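Local coordinates for protein maleylacetate reductase (Agrobacterium tumefaciens, PDB 3HL0) that probably catalyses the NADH-dependent reduction of maleylacetate to 3-oxoadipate, as a member of the iron-containing alcohol dehydrogenase family, at residues R30-S35 / A113-P118; L38-P43 / T100-A105; L59-F64 / A86-V91; K77-A82 / K104-R109; L130-N135 / T139-P144. All coordinates share one frame; numbering follows the deposited sequence.

Contact 1: residues R30-S35 / A113-P118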
# COMPACT_ATOMS: atom_id res chain seq x y z
N ARG A 30 -1.51 -28.08 17.72
CA ARG A 30 -1.76 -29.23 18.60
C ARG A 30 -1.23 -28.98 20.02
O ARG A 30 -1.88 -29.35 21.00
CB ARG A 30 -1.17 -30.50 18.00
CG ARG A 30 -1.96 -31.00 16.80
CD ARG A 30 -1.52 -32.38 16.39
NE ARG A 30 -1.87 -32.68 15.00
CZ ARG A 30 -1.01 -32.63 13.98
NH1 ARG A 30 -1.41 -32.91 12.74
NH2 ARG A 30 0.26 -32.29 14.20
N ARG A 31 -0.08 -28.31 20.10
CA ARG A 31 0.61 -28.02 21.37
C ARG A 31 -0.23 -27.11 22.28
O ARG A 31 -0.16 -27.23 23.51
CB ARG A 31 1.99 -27.43 21.09
CG ARG A 31 2.89 -27.26 22.30
CD ARG A 31 4.29 -26.82 21.89
NE ARG A 31 5.16 -26.68 23.05
CZ ARG A 31 5.96 -27.64 23.52
NH1 ARG A 31 6.01 -28.83 22.91
NH2 ARG A 31 6.70 -27.42 24.59
N LEU A 32 -1.03 -26.23 21.69
CA LEU A 32 -2.02 -25.45 22.44
C LEU A 32 -3.27 -26.25 22.83
O LEU A 32 -4.17 -25.71 23.48
CB LEU A 32 -2.43 -24.20 21.64
CG LEU A 32 -1.38 -23.13 21.35
CD1 LEU A 32 -1.85 -22.23 20.16
CD2 LEU A 32 -1.06 -22.28 22.59
N GLY A 33 -3.36 -27.52 22.42
CA GLY A 33 -4.57 -28.32 22.63
C GLY A 33 -5.76 -27.88 21.79
O GLY A 33 -6.91 -28.13 22.15
N LEU A 34 -5.47 -27.23 20.66
CA LEU A 34 -6.49 -26.70 19.75
C LEU A 34 -6.52 -27.49 18.43
O LEU A 34 -5.64 -28.33 18.18
CB LEU A 34 -6.20 -25.21 19.48
CG LEU A 34 -6.16 -24.36 20.76
CD1 LEU A 34 -5.79 -22.91 20.43
CD2 LEU A 34 -7.46 -24.44 21.56
N SER A 35 -7.52 -27.23 17.59
CA SER A 35 -7.70 -28.08 16.41
C SER A 35 -8.36 -27.42 15.18
O SER A 35 -8.53 -28.07 14.16
CB SER A 35 -8.44 -29.39 16.79
OG SER A 35 -9.81 -29.14 17.08
N ALA A 113 -6.98 -17.96 20.66
CA ALA A 113 -5.52 -17.99 20.76
C ALA A 113 -4.95 -17.54 19.41
O ALA A 113 -5.58 -17.76 18.36
CB ALA A 113 -5.03 -19.42 21.10
N GLN A 114 -3.77 -16.93 19.43
CA GLN A 114 -3.11 -16.44 18.19
C GLN A 114 -1.80 -17.15 17.94
O GLN A 114 -0.93 -17.18 18.84
CB GLN A 114 -2.79 -14.95 18.33
CG GLN A 114 -4.01 -14.06 18.56
CD GLN A 114 -3.58 -12.65 18.87
OE1 GLN A 114 -3.11 -11.92 18.00
NE2 GLN A 114 -3.73 -12.25 20.14
N ILE A 115 -1.63 -17.65 16.72
CA ILE A 115 -0.33 -18.09 16.23
C ILE A 115 -0.01 -17.10 15.12
O ILE A 115 -0.76 -17.02 14.14
CB ILE A 115 -0.41 -19.51 15.69
CG1 ILE A 115 -0.67 -20.52 16.84
CG2 ILE A 115 0.93 -19.91 14.99
CD1 ILE A 115 -1.09 -21.89 16.31
N VAL A 116 1.05 -16.33 15.28
CA VAL A 116 1.38 -15.29 14.29
C VAL A 116 2.57 -15.75 13.52
O VAL A 116 3.55 -16.27 14.10
CB VAL A 116 1.68 -13.94 14.99
CG1 VAL A 116 1.96 -12.84 13.91
CG2 VAL A 116 0.51 -13.54 15.85
N ILE A 117 2.49 -15.61 12.19
CA ILE A 117 3.59 -15.96 11.27
C ILE A 117 3.97 -14.63 10.56
O ILE A 117 3.40 -14.27 9.50
CB ILE A 117 3.15 -17.04 10.26
CG1 ILE A 117 2.61 -18.27 10.99
CG2 ILE A 117 4.39 -17.44 9.38
CD1 ILE A 117 1.99 -19.27 9.99
N PRO A 118 4.91 -13.86 11.17
CA PRO A 118 5.18 -12.49 10.67
C PRO A 118 5.97 -12.54 9.38
O PRO A 118 6.88 -13.34 9.25
CB PRO A 118 6.02 -11.83 11.79
CG PRO A 118 5.92 -12.75 12.99
CD PRO A 118 5.58 -14.15 12.45
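L34 and L32 reach from the turn behind helix 25-31 onto the start of strand 113-118, an inner strand of the parallel sheet in the Rossmann-like N-terminal half. The closest touch is made by L34, whose CD1 lies 3.6 Å from CB of A113. L32 brings in one methyl as well: its CD1 sits 3.9 Å from CG1 of I115, with CD1 of that isoleucine equally near, and 4.3 Å from CB of A113. L32 and I115 run past each other in opposite directions. In L32, CG is anti to the carbonyl carbon (chi1 -64°) and the chain goes on extended, which carries CD1 out to the strand.

Behind the two leucines is G33, between them in sequence. It leaves the helix with positive phi in a Schellman motif, and its N bonds back to O of R30 at 2.7 Å; the turn closed in this way sends both leucines toward the strand. On the strand side, A113 and I115 pair through their backbones with V91, while V150 pairs with Q114 and V116. I115 also packs on V150 and I152.

No hydrogen bond joins the two segments. Only aliphatic carbons meet here, so the helix end is held against the start of strand 113-118 by apolar packing; the directional bonds lie within the turn and from each segment to other neighbours, such as V91, V150 and D89.

Contact 2: residues L38-P43 / T100-A105. With NAD (nicotinamide-adenine-dinucleotide), chain D.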
# COMPACT_ATOMS: atom_id res chain seq x y z
N LEU A 38 -8.45 -20.49 12.05
CA LEU A 38 -8.85 -19.60 10.96
C LEU A 38 -7.58 -18.87 10.48
O LEU A 38 -6.96 -18.12 11.26
CB LEU A 38 -9.93 -18.61 11.42
CG LEU A 38 -10.40 -17.56 10.40
CD1 LEU A 38 -11.31 -18.19 9.31
CD2 LEU A 38 -11.14 -16.42 11.11
N VAL A 39 -7.17 -19.11 9.23
CA VAL A 39 -5.94 -18.49 8.72
C VAL A 39 -6.28 -17.09 8.19
O VAL A 39 -7.27 -16.93 7.45
CB VAL A 39 -5.31 -19.36 7.59
CG1 VAL A 39 -3.96 -18.74 7.13
CG2 VAL A 39 -5.08 -20.78 8.06
N LEU A 40 -5.48 -16.09 8.55
CA LEU A 40 -5.77 -14.71 8.20
C LEU A 40 -4.70 -14.14 7.25
O LEU A 40 -3.51 -14.45 7.39
CB LEU A 40 -5.76 -13.85 9.48
CG LEU A 40 -6.67 -14.29 10.61
CD1 LEU A 40 -6.40 -13.32 11.76
CD2 LEU A 40 -8.14 -14.28 10.19
N SER A 41 -5.12 -13.30 6.32
CA SER A 41 -4.18 -12.53 5.47
C SER A 41 -4.85 -11.31 4.87
O SER A 41 -6.06 -11.13 5.00
CB SER A 41 -3.65 -13.39 4.30
OG SER A 41 -4.65 -13.57 3.32
N THR A 42 -4.04 -10.47 4.26
CA THR A 42 -4.51 -9.44 3.34
C THR A 42 -4.79 -10.06 1.96
O THR A 42 -4.45 -11.24 1.69
CB THR A 42 -3.43 -8.37 3.14
OG1 THR A 42 -2.29 -9.01 2.55
CG2 THR A 42 -3.07 -7.66 4.42
N PRO A 43 -5.41 -9.28 1.05
CA PRO A 43 -5.51 -9.80 -0.33
C PRO A 43 -4.15 -10.05 -1.00
O PRO A 43 -4.02 -10.93 -1.86
CB PRO A 43 -6.27 -8.68 -1.05
CG PRO A 43 -7.10 -8.04 0.01
CD PRO A 43 -6.28 -8.11 1.28
N THR A 100 -1.40 -9.13 11.58
CA THR A 100 -1.28 -9.34 13.03
C THR A 100 -2.33 -8.54 13.76
O THR A 100 -2.96 -9.08 14.71
CB THR A 100 0.12 -8.95 13.52
OG1 THR A 100 1.05 -9.71 12.75
CG2 THR A 100 0.27 -9.30 15.03
N GLY A 101 -2.57 -7.29 13.32
CA GLY A 101 -3.59 -6.45 13.98
C GLY A 101 -5.00 -7.04 13.87
O GLY A 101 -5.76 -7.05 14.83
N LEU A 102 -5.34 -7.61 12.71
CA LEU A 102 -6.65 -8.28 12.57
C LEU A 102 -6.78 -9.46 13.55
O LEU A 102 -7.80 -9.61 14.22
CB LEU A 102 -6.89 -8.71 11.09
CG LEU A 102 -8.23 -9.48 10.94
CD1 LEU A 102 -9.45 -8.61 11.34
CD2 LEU A 102 -8.37 -10.03 9.49
N GLY A 103 -5.73 -10.28 13.66
CA GLY A 103 -5.77 -11.40 14.60
C GLY A 103 -5.92 -10.93 16.03
O GLY A 103 -6.64 -11.56 16.84
N LYS A 104 -5.25 -9.82 16.35
CA LYS A 104 -5.36 -9.25 17.69
C LYS A 104 -6.78 -8.75 17.95
O LYS A 104 -7.32 -8.93 19.05
CB LYS A 104 -4.36 -8.11 17.88
CG LYS A 104 -2.90 -8.54 18.07
CD LYS A 104 -1.98 -7.33 17.99
CE LYS A 104 -0.65 -7.65 18.70
NZ LYS A 104 0.23 -6.42 18.74
N ALA A 105 -7.38 -8.10 16.95
CA ALA A 105 -8.74 -7.57 17.12
C ALA A 105 -9.76 -8.68 17.26
O ALA A 105 -10.77 -8.50 17.96
CB ALA A 105 -9.11 -6.64 15.95
PA NAD D . 1.37 -4.21 6.33
O1A NAD D . 1.05 -5.34 7.25
O2A NAD D . 0.39 -3.11 6.21
O5B NAD D . 1.84 -4.82 4.93
C5B NAD D . 1.94 -3.94 3.80
C4B NAD D . 1.72 -4.78 2.56
O4B NAD D . 2.83 -5.66 2.40
C3B NAD D . 0.45 -5.64 2.65
O3B NAD D . -0.30 -5.62 1.42
C2B NAD D . 1.02 -7.01 2.93
O2B NAD D . 0.19 -8.06 2.47
C1B NAD D . 2.36 -6.98 2.18
N9A NAD D . 3.35 -7.95 2.72
C8A NAD D . 3.74 -8.10 4.03
N7A NAD D . 4.67 -9.08 4.10
C5A NAD D . 4.88 -9.58 2.85
C6A NAD D . 5.72 -10.59 2.36
N6A NAD D . 6.75 -11.13 3.07
N1A NAD D . 5.66 -10.84 0.99
C2A NAD D . 4.84 -10.10 0.17
N3A NAD D . 4.02 -9.10 0.64
C4A NAD D . 4.06 -8.86 1.98
O3 NAD D . 2.73 -3.45 6.81
PN NAD D . 3.47 -3.39 8.26
O1N NAD D . 4.39 -2.22 8.16
O2N NAD D . 4.00 -4.74 8.48
O5D NAD D . 2.33 -3.06 9.32
C5D NAD D . 1.81 -1.74 9.49
C4D NAD D . 0.60 -1.85 10.43
O4D NAD D . 1.02 -2.51 11.61
C3D NAD D . 0.14 -0.46 10.84
O3D NAD D . -1.29 -0.52 11.03
C2D NAD D . 0.85 -0.25 12.16
O2D NAD D . 0.24 0.71 13.02
C1D NAD D . 0.82 -1.65 12.73
N1N NAD D . 1.86 -1.90 13.73
C2N NAD D . 1.44 -2.24 14.98
C3N NAD D . 2.38 -2.49 15.96
C7N NAD D . 1.81 -2.88 17.25
O7N NAD D . 2.72 -3.21 18.18
N7N NAD D . 0.47 -2.91 17.47
C4N NAD D . 3.79 -2.44 15.70
C5N NAD D . 4.20 -2.08 14.41
C6N NAD D . 3.22 -1.80 13.44
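K104 NZ is gripped by three carbonyl oxygens, those of S124, T127 and I129, and this holds the ammonium group 3.7 Å from N7N of the NAD carboxamide. At the other end of the dinucleotide, T42 OG1 donates a 2.7 Å hydrogen bond to the adenosine ribose hydroxyl O2B. That OG1 stands between the backbone N and the carbonyl carbon of T42 (chi1 62°), and Q44 N makes a weak second bond to it. Just before it in the chain, S41 OG closes a 2.9 Å bond on T42 O from a position tilted out of the carbonyl plane, which ties S41 to the residue that follows it.

Away from the cofactor the segments meet through L40. Its CD1 presses on the helix backbone at G103, 3.5 Å from CA, a tight carbon contact that is possible because no side chain stands there. The other methyl, CD2, is 4.3 Å from CD2 of L102, so the leucine sits over the 102-103 backbone and beside the L102 branch.

All three of these touching residues are buried. Strand 37-40 runs in the parallel sheet between strands 90-95 and 60-64, and helix 97-110, whose first turn supplies G97 and S98 to NAD, lies across its L40 face. Helix 73-85 backs L102 through T76 and A79, helix 46-56 packs on V39, and P43 touches H70 of the second subunit.

Contact 3: residues L59-F64 / A86-V91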
# COMPACT_ATOMS: atom_id res chain seq x y z
N LEU A 59 -6.98 -29.33 10.36
CA LEU A 59 -6.62 -28.34 11.38
C LEU A 59 -6.97 -26.94 10.93
O LEU A 59 -6.89 -26.01 11.74
CB LEU A 59 -5.12 -28.43 11.76
CG LEU A 59 -4.69 -29.65 12.58
CD1 LEU A 59 -3.19 -29.56 12.91
CD2 LEU A 59 -5.52 -29.86 13.86
N ALA A 60 -7.31 -26.77 9.65
CA ALA A 60 -7.69 -25.44 9.16
C ALA A 60 -9.21 -25.38 9.04
O ALA A 60 -9.83 -26.17 8.30
CB ALA A 60 -7.00 -25.08 7.82
N ALA A 61 -9.80 -24.48 9.82
CA ALA A 61 -11.25 -24.27 9.83
C ALA A 61 -11.71 -23.34 8.71
O ALA A 61 -12.87 -23.39 8.30
CB ALA A 61 -11.68 -23.74 11.19
N GLY A 62 -10.81 -22.52 8.19
CA GLY A 62 -11.16 -21.53 7.16
C GLY A 62 -10.03 -20.55 6.89
O GLY A 62 -8.98 -20.59 7.56
N VAL A 63 -10.24 -19.69 5.89
CA VAL A 63 -9.31 -18.65 5.45
C VAL A 63 -10.07 -17.34 5.30
O VAL A 63 -11.09 -17.28 4.62
CB VAL A 63 -8.65 -18.98 4.11
CG1 VAL A 63 -7.71 -17.86 3.68
CG2 VAL A 63 -7.89 -20.27 4.22
N PHE A 64 -9.62 -16.30 6.00
CA PHE A 64 -10.21 -14.98 5.84
C PHE A 64 -9.09 -14.08 5.34
O PHE A 64 -8.15 -13.79 6.07
CB PHE A 64 -10.73 -14.45 7.20
CG PHE A 64 -11.40 -13.10 7.10
CD1 PHE A 64 -12.76 -13.03 6.78
CD2 PHE A 64 -10.68 -11.92 7.31
CE1 PHE A 64 -13.39 -11.79 6.68
CE2 PHE A 64 -11.32 -10.67 7.22
CZ PHE A 64 -12.68 -10.62 6.90
N ALA A 86 -16.91 -20.73 11.22
CA ALA A 86 -15.93 -21.81 11.00
C ALA A 86 -15.73 -22.74 12.20
O ALA A 86 -15.09 -23.79 12.08
CB ALA A 86 -14.58 -21.19 10.60
N GLY A 87 -16.24 -22.35 13.37
CA GLY A 87 -15.99 -23.10 14.61
C GLY A 87 -14.52 -23.11 14.98
O GLY A 87 -14.04 -24.05 15.60
N ALA A 88 -13.82 -22.02 14.63
CA ALA A 88 -12.42 -21.90 14.93
C ALA A 88 -12.15 -21.78 16.42
O ALA A 88 -12.99 -21.29 17.20
CB ALA A 88 -11.83 -20.68 14.17
N ASP A 89 -10.97 -22.23 16.84
CA ASP A 89 -10.54 -22.05 18.23
C ASP A 89 -9.23 -21.27 18.32
O ASP A 89 -8.70 -21.01 19.41
CB ASP A 89 -10.49 -23.40 19.00
CG ASP A 89 -9.59 -24.43 18.34
OD1 ASP A 89 -8.87 -24.10 17.36
OD2 ASP A 89 -9.62 -25.62 18.78
N CYS A 90 -8.72 -20.84 17.16
CA CYS A 90 -7.56 -19.97 17.12
C CYS A 90 -7.46 -19.28 15.76
O CYS A 90 -8.17 -19.63 14.82
CB CYS A 90 -6.26 -20.76 17.39
SG CYS A 90 -5.95 -22.17 16.30
N VAL A 91 -6.58 -18.28 15.68
CA VAL A 91 -6.28 -17.63 14.41
C VAL A 91 -4.83 -17.84 14.11
O VAL A 91 -4.00 -17.92 15.02
CB VAL A 91 -6.62 -16.11 14.40
CG1 VAL A 91 -8.17 -15.89 14.46
CG2 VAL A 91 -5.89 -15.32 15.51
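A61 sets its single methyl against the carbonyl oxygen of A86: CB is 3.5 Å from A86 O. The A86 methyl answers in kind, with its CB 3.6 Å from A61 O, and the two CB atoms are 3.9 Å apart. Each alanine thus sets its methyl against the other's methyl and against the other's carbonyl oxygen. A88 borders the same spot from further along the turn, its CB 4.3 Å from CB of A61. These are van der Waals contacts throughout, and no hydrogen bond crosses between 59-64 and 86-91.

The backbone shapes make this closeness possible. A61 takes helical angles (psi -21°) within an otherwise extended strand, and G62 after it is almost fully stretched, so the chain kinks here and A61 points its CB at the helix end. Opposite, helix 73-85 finishes in a Schellman motif, with G87 at positive phi (63°) as the first residue out of the helix; the chain turns there and brings A86 and A88 to A61 from two positions. D89 steadies the next step, its two carboxylate oxygens taking the backbone N-H groups of S35 and R36.

R36 also touches A61, and Y83 of helix 73-85 and L38 pack on A88. The patch lies near the surface and away from the NAD and metal sites. It belongs to a beta-alpha-beta crossover: strand 60-64 leads through helix 73-85 into parallel strand 90-95, with strand 37-40 between the two strands in the sheet. The whole is part of the Rossmann-like parallel sheet of the N-terminal, nucleotide-binding half.

Contact 4: residues K77-A82 / K104-R109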
# COMPACT_ATOMS: atom_id res chain seq x y z
N LYS A 77 -15.45 -7.07 12.53
CA LYS A 77 -16.78 -7.70 12.78
C LYS A 77 -17.07 -8.85 11.82
O LYS A 77 -17.50 -9.93 12.25
CB LYS A 77 -17.89 -6.66 12.71
CG LYS A 77 -17.82 -5.74 13.91
CD LYS A 77 -18.95 -4.73 13.91
CE LYS A 77 -18.85 -3.81 15.12
NZ LYS A 77 -18.08 -2.61 14.75
N THR A 78 -16.80 -8.62 10.54
CA THR A 78 -16.93 -9.66 9.51
C THR A 78 -16.00 -10.86 9.76
O THR A 78 -16.41 -12.01 9.58
CB THR A 78 -16.64 -9.05 8.14
OG1 THR A 78 -17.63 -8.03 7.91
CG2 THR A 78 -16.77 -10.10 7.03
N ALA A 79 -14.77 -10.59 10.20
CA ALA A 79 -13.82 -11.67 10.47
C ALA A 79 -14.26 -12.49 11.68
O ALA A 79 -14.08 -13.71 11.71
CB ALA A 79 -12.42 -11.10 10.71
N VAL A 80 -14.79 -11.82 12.69
CA VAL A 80 -15.30 -12.52 13.87
C VAL A 80 -16.49 -13.40 13.50
O VAL A 80 -16.59 -14.54 13.97
CB VAL A 80 -15.66 -11.52 15.03
CG1 VAL A 80 -16.38 -12.23 16.17
CG2 VAL A 80 -14.38 -10.86 15.55
N GLU A 81 -17.37 -12.90 12.64
CA GLU A 81 -18.45 -13.74 12.12
C GLU A 81 -17.86 -14.97 11.41
O GLU A 81 -18.37 -16.06 11.57
CB GLU A 81 -19.38 -12.94 11.21
CG GLU A 81 -20.17 -11.90 11.97
CD GLU A 81 -20.85 -10.87 11.07
OE1 GLU A 81 -20.47 -10.75 9.88
OE2 GLU A 81 -21.77 -10.17 11.57
N ALA A 82 -16.77 -14.78 10.65
CA ALA A 82 -16.12 -15.89 9.95
C ALA A 82 -15.49 -16.89 10.94
O ALA A 82 -15.66 -18.12 10.77
CB ALA A 82 -15.07 -15.35 8.96
N LYS A 104 -5.25 -9.82 16.35
CA LYS A 104 -5.36 -9.25 17.69
C LYS A 104 -6.78 -8.75 17.95
O LYS A 104 -7.32 -8.93 19.05
CB LYS A 104 -4.36 -8.11 17.88
CG LYS A 104 -2.90 -8.54 18.07
CD LYS A 104 -1.98 -7.33 17.99
CE LYS A 104 -0.65 -7.65 18.70
NZ LYS A 104 0.23 -6.42 18.74
N ALA A 105 -7.38 -8.10 16.95
CA ALA A 105 -8.74 -7.57 17.12
C ALA A 105 -9.76 -8.68 17.26
O ALA A 105 -10.77 -8.50 17.96
CB ALA A 105 -9.11 -6.64 15.95
N ILE A 106 -9.54 -9.80 16.57
CA ILE A 106 -10.41 -10.99 16.72
C ILE A 106 -10.20 -11.57 18.12
O ILE A 106 -11.16 -11.87 18.80
CB ILE A 106 -10.10 -12.06 15.62
CG1 ILE A 106 -10.50 -11.54 14.25
CG2 ILE A 106 -10.80 -13.40 15.94
CD1 ILE A 106 -9.90 -12.37 13.09
N ALA A 107 -8.96 -11.70 18.57
CA ALA A 107 -8.68 -12.18 19.93
C ALA A 107 -9.35 -11.31 21.00
O ALA A 107 -9.90 -11.85 21.99
CB ALA A 107 -7.16 -12.26 20.17
N LEU A 108 -9.33 -10.00 20.81
CA LEU A 108 -10.00 -9.09 21.78
C LEU A 108 -11.47 -9.44 21.99
O LEU A 108 -12.01 -9.32 23.09
CB LEU A 108 -9.86 -7.62 21.36
CG LEU A 108 -10.51 -6.53 22.20
CD1 LEU A 108 -9.83 -6.44 23.57
CD2 LEU A 108 -10.35 -5.21 21.48
N ARG A 109 -12.12 -9.90 20.92
CA ARG A 109 -13.55 -10.07 20.90
C ARG A 109 -13.98 -11.50 21.18
O ARG A 109 -15.14 -11.75 21.54
CB ARG A 109 -14.08 -9.62 19.53
CG ARG A 109 -14.04 -8.10 19.39
CD ARG A 109 -14.11 -7.66 17.95
NE ARG A 109 -14.25 -6.22 17.86
CZ ARG A 109 -13.23 -5.35 17.83
NH1 ARG A 109 -11.97 -5.76 17.90
NH2 ARG A 109 -13.46 -4.05 17.73
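A79 and V80 of helix 73-85 meet I106 and R109 of helix 97-110 in a helix-helix packing of the Rossmann-like alpha/beta half, the short segments crossing at -66° with axes 9.6 Å apart. I106 reaches A79 with the end of its chain: its CG1 is anti to the carbonyl carbon (chi1 -67°) and the chain continues extended, so CD1 ends 3.7 Å from CB of A79.

V80 works with one branch. Its CG1 is anti to the backbone N, which leaves CG2 beside that N and directed at the other helix, 4.1 Å from CG1 of I106 and 4.0 Å from CD of R109. The arginine's aliphatic part passes V80 at about a right angle, running extended from CG to NE before the last torsion turns the guanidinium across the line of the chain. F64 of strand 60-64 packs under A79, and Y83 touches I106.

The charged end of R109 is held by its own helix and by Q132 of strand 129-134, whose OE1 also bonds NH1. K77 brings a second positive charge into the neighbourhood, but it forms a salt bridge with E74. Closing the grip, R109 NH1 donates to A105 O at 3.0 Å, nearly straight (162°), the oxygen lying in the guanidinium plane.

Contact 5: residues L130-N135 / T139-P144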
# COMPACT_ATOMS: atom_id res chain seq x y z
N LEU A 130 -2.84 -2.79 20.29
CA LEU A 130 -3.72 -2.93 19.12
C LEU A 130 -4.26 -1.55 18.70
O LEU A 130 -4.83 -0.85 19.53
CB LEU A 130 -4.89 -3.88 19.45
CG LEU A 130 -6.01 -3.90 18.41
CD1 LEU A 130 -5.55 -4.44 17.04
CD2 LEU A 130 -7.21 -4.72 18.97
N GLY A 131 -4.05 -1.18 17.44
CA GLY A 131 -4.64 0.02 16.82
C GLY A 131 -5.81 -0.39 15.93
O GLY A 131 -5.73 -1.40 15.23
N GLN A 132 -6.91 0.38 15.99
CA GLN A 132 -8.08 0.09 15.17
C GLN A 132 -8.61 1.40 14.60
O GLN A 132 -8.25 2.47 15.07
CB GLN A 132 -9.17 -0.61 15.99
CG GLN A 132 -8.68 -1.89 16.68
CD GLN A 132 -9.74 -2.54 17.52
OE1 GLN A 132 -10.57 -3.32 17.02
NE2 GLN A 132 -9.74 -2.23 18.80
N THR A 133 -9.43 1.31 13.57
CA THR A 133 -10.09 2.50 13.02
C THR A 133 -11.56 2.30 13.27
O THR A 133 -12.12 1.29 12.88
CB THR A 133 -9.79 2.68 11.53
OG1 THR A 133 -8.37 2.78 11.37
CG2 THR A 133 -10.43 3.98 10.99
N GLU A 134 -12.17 3.27 13.93
CA GLU A 134 -13.59 3.23 14.17
C GLU A 134 -14.15 4.61 13.91
O GLU A 134 -13.60 5.60 14.39
CB GLU A 134 -13.87 2.82 15.62
CG GLU A 134 -15.33 2.51 15.87
CD GLU A 134 -15.57 1.82 17.19
OE1 GLU A 134 -14.59 1.60 17.96
OE2 GLU A 134 -16.75 1.50 17.47
N ASN A 135 -15.23 4.69 13.13
CA ASN A 135 -15.84 5.98 12.74
C ASN A 135 -14.79 6.94 12.20
O ASN A 135 -14.76 8.12 12.56
CB ASN A 135 -16.59 6.62 13.91
CG ASN A 135 -17.77 5.79 14.38
OD1 ASN A 135 -18.36 5.01 13.61
ND2 ASN A 135 -18.14 5.97 15.65
N THR A 139 -7.69 4.52 16.85
CA THR A 139 -7.65 4.39 18.32
C THR A 139 -6.56 3.39 18.68
O THR A 139 -6.15 2.60 17.83
CB THR A 139 -8.98 3.81 18.88
OG1 THR A 139 -9.10 2.43 18.50
CG2 THR A 139 -10.19 4.57 18.35
N THR A 140 -6.10 3.43 19.93
CA THR A 140 -5.06 2.49 20.38
C THR A 140 -5.40 2.01 21.77
O THR A 140 -6.01 2.74 22.54
CB THR A 140 -3.64 3.11 20.39
OG1 THR A 140 -2.69 2.08 20.72
CG2 THR A 140 -3.53 4.24 21.42
N MSE A 141 -5.02 0.77 22.07
CA MSE A 141 -5.20 0.19 23.39
C MSE A 141 -4.16 -0.89 23.56
O MSE A 141 -3.48 -1.26 22.60
CB MSE A 141 -6.60 -0.42 23.53
CG MSE A 141 -6.90 -1.51 22.52
SE MSE A 141 -8.64 -2.31 22.88
CE MSE A 141 -8.08 -3.33 24.44
N ARG A 142 -4.05 -1.41 24.78
CA ARG A 142 -3.14 -2.49 25.05
C ARG A 142 -3.64 -3.32 26.22
O ARG A 142 -4.42 -2.84 27.06
CB ARG A 142 -1.73 -1.97 25.30
CG ARG A 142 -1.60 -1.19 26.58
CD ARG A 142 -0.21 -1.39 27.12
NE ARG A 142 0.75 -0.71 26.28
CZ ARG A 142 2.02 -1.09 26.12
NH1 ARG A 142 2.51 -2.16 26.72
NH2 ARG A 142 2.78 -0.38 25.32
N GLY A 143 -3.20 -4.58 26.26
CA GLY A 143 -3.52 -5.44 27.39
C GLY A 143 -3.08 -6.86 27.13
O GLY A 143 -2.81 -7.22 25.98
N PRO A 144 -3.03 -7.69 28.19
CA PRO A 144 -2.55 -9.07 28.09
C PRO A 144 -3.37 -9.95 27.14
O PRO A 144 -2.83 -10.89 26.53
CB PRO A 144 -2.58 -9.58 29.55
CG PRO A 144 -3.36 -8.56 30.33
CD PRO A 144 -3.24 -7.26 29.59
O HOH W 1 -7.67 -0.15 19.46
O HOH W 2 -11.64 1.22 18.41
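Strands 129-134 and 137-142 form a two-stranded antiparallel beta hairpin, and L130-Q132 with T139-M141 make three successive rungs of its ladder. L130 and M141 are a hydrogen-bonded pair: L130 N reaches M141 O at 2.8 Å, almost straight at 173°, and M141 N returns to L130 O at 3.0 Å. Q132 and T139 repeat the pattern, T139 N bonding to Q132 O at 2.8 Å, with Q132 N donating to T139 O. Between them stands the non-hydrogen-bonded pair of G131 and T140, where G131 CA comes to 3.2 Å from T139 O in a CA-H...O contact.

The side chains of L130, Q132, T139 and M141 share one face. There a water ties three groups together, donating to L130 O, accepting from Q132 NE2 at 3.0 Å and bonding T139 OG1. The chi1 of T139 (70°) places OG1 between the backbone N and the carbonyl carbon, where it also meets a second water, which donates to E134 OE1. M141 is a selenomethionine modelled in two conformers; in one of them CG lies 4.4 Å from CB of L130.

The same face rests on helix 97-110, with L130 lying on K104 and A105, and Q132 OE1 occupied by R109. The L130 side chain is about 6 Å from NAD between nearest atoms, while T133 packs against P43 of the second subunit.

All five contacts fall within the N-terminal, NAD-binding half of the chain. Contacts 1, 2 and 3 reach the same six-stranded parallel sheet, with centres 11 to 13 Å apart. Along the chain, contact 1 encloses contacts 2, 3 and 4; contacts 3 and 4 alternate their segments, and contact 5 follows after all of them. Helix 97-110 links contacts 2, 4 and 5: contacts 2 and 4, centres 9 Å apart, share K104 and A105 on it, and the hairpin of contact 5 lies against it, its centre 13 Å from that of contact 4. The centres of contacts 3 and 5 are 23 Å apart. One helix thus connects sheet, neighbouring helix and hairpin beside the bound NAD.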